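Local coordinates for ribosome-inactivating protein (Lychnis chalcedonica, PDB 2G5X) that belongs to the plant ribosome-inactivating proteins, a family of toxins that disable ribosomes, at residues Gly72-Arg76 against Phe103-Glu107. Sequence-based numbering, arbitrary orientation.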
# COMPACT_ATOMS: atom_id res chain seq x y z
N GLY A 72 -0.49 5.96 7.33
CA GLY A 72 -1.46 7.04 7.26
C GLY A 72 -1.55 7.66 5.88
O GLY A 72 -0.96 7.14 4.93
N PHE A 73 -2.27 8.78 5.77
CA PHE A 73 -2.42 9.46 4.49
C PHE A 73 -2.71 10.96 4.64
O PHE A 73 -3.09 11.42 5.72
CB PHE A 73 -3.54 8.82 3.66
CG PHE A 73 -4.91 8.99 4.25
CD1 PHE A 73 -5.41 8.07 5.17
CD2 PHE A 73 -5.70 10.09 3.91
CE1 PHE A 73 -6.68 8.24 5.73
CE2 PHE A 73 -6.96 10.27 4.47
CZ PHE A 73 -7.45 9.35 5.39
N GLN A 74 -2.54 11.70 3.55
CA GLN A 74 -2.77 13.14 3.52
C GLN A 74 -3.83 13.53 2.49
O GLN A 74 -3.78 13.07 1.35
CB GLN A 74 -1.45 13.86 3.20
CG GLN A 74 -1.59 15.30 2.75
CD GLN A 74 -0.28 15.85 2.19
OE1 GLN A 74 0.61 16.26 2.93
NE2 GLN A 74 -0.15 15.82 0.87
N ASP A 75 -4.79 14.35 2.90
CA ASP A 75 -5.83 14.84 1.98
C ASP A 75 -6.04 16.33 2.27
O ASP A 75 -5.13 16.97 2.80
CB ASP A 75 -7.13 14.02 2.13
CG ASP A 75 -7.86 14.26 3.43
OD1 ASP A 75 -7.20 14.52 4.46
OD2 ASP A 75 -9.11 14.17 3.44
N ARG A 76 -7.19 16.89 1.91
CA ARG A 76 -7.43 18.32 2.17
C ARG A 76 -8.61 18.60 3.09
O ARG A 76 -9.67 18.00 2.95
CB ARG A 76 -7.63 19.08 0.85
CG ARG A 76 -6.34 19.35 0.09
CD ARG A 76 -6.56 20.22 -1.14
NE ARG A 76 -5.31 20.43 -1.87
CZ ARG A 76 -4.41 21.36 -1.58
NH1 ARG A 76 -4.60 22.20 -0.56
NH2 ARG A 76 -3.29 21.44 -2.29
N PHE A 103 5.18 13.85 5.71
CA PHE A 103 4.35 14.43 4.65
C PHE A 103 4.94 15.80 4.32
O PHE A 103 4.55 16.82 4.89
CB PHE A 103 2.90 14.57 5.11
CG PHE A 103 2.17 13.26 5.19
CD1 PHE A 103 1.86 12.55 4.04
CD2 PHE A 103 1.79 12.74 6.42
CE1 PHE A 103 1.18 11.33 4.11
CE2 PHE A 103 1.11 11.52 6.50
CZ PHE A 103 0.81 10.82 5.34
N THR A 104 5.90 15.79 3.40
CA THR A 104 6.61 16.99 2.96
C THR A 104 5.76 18.24 2.74
O THR A 104 6.18 19.34 3.09
CB THR A 104 7.37 16.71 1.65
OG1 THR A 104 8.05 15.46 1.74
CG2 THR A 104 8.38 17.82 1.38
N ASP A 105 4.58 18.07 2.15
CA ASP A 105 3.73 19.22 1.84
C ASP A 105 2.61 19.54 2.82
O ASP A 105 1.85 20.49 2.62
CB ASP A 105 3.13 19.04 0.44
CG ASP A 105 4.18 18.72 -0.61
OD1 ASP A 105 5.16 19.49 -0.72
OD2 ASP A 105 4.02 17.71 -1.32
N ALA A 106 2.49 18.76 3.89
CA ALA A 106 1.43 18.97 4.88
C ALA A 106 1.43 20.37 5.48
O ALA A 106 2.48 20.91 5.85
CB ALA A 106 1.53 17.93 5.99
N GLU A 107 0.24 20.96 5.59
CA GLU A 107 0.06 22.29 6.15
C GLU A 107 -0.45 22.24 7.58
O GLU A 107 -0.25 23.18 8.36
CB GLU A 107 -0.90 23.11 5.28
CG GLU A 107 -0.33 23.46 3.91
CD GLU A 107 -1.34 24.14 3.00
OE1 GLU A 107 -2.25 23.45 2.49
OE2 GLU A 107 -1.23 25.37 2.80
O HOH W 1 3.12 15.54 1.79
O HOH W 2 1.64 16.23 -1.30
O HOH W 3 -2.06 23.82 -0.46
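Phe103 lays one face of its ring under the CB of Gln74, which sits 4.0 Å from the ring centroid in a CH-pi contact, while the ring tip, CZ, meets the strand backbone 3.6 Å from Phe73 C. Gly72 is explained by its own backbone: at its phi and psi an ideal CB would jam against the preceding carbonyl O, yet stay 4.4 Å from Phe103 CZ. Ala62 and Ala85, on the strands flanking 69-76, and Leu47, one strand farther, also touch the ring, so the loop after helix 99-102 is fastened to the mixed sheet of the ribosome-inactivating protein fold. Phe103 also opens a type I turn, closed by Ala106 N donating to Phe103 O at 3.0 Å. Gln74 reaches this turn through two waters: one donates to OE1 (2.8 Å) and accepts from Asp105 N (2.9 Å); the other accepts from NE2 (2.8 Å) and donates to Asp105 OD2 (2.8 Å), also salt-bridged to Arg1. Arg76 NH1 and Glu107 OE1, 4.0 Å apart, share a third water; their direct partners are Asn81 O and Leu83 N. The principle is plain: between these segments direct contact is mainly van der Waals overlap, and linking hydrogen bonds run through water.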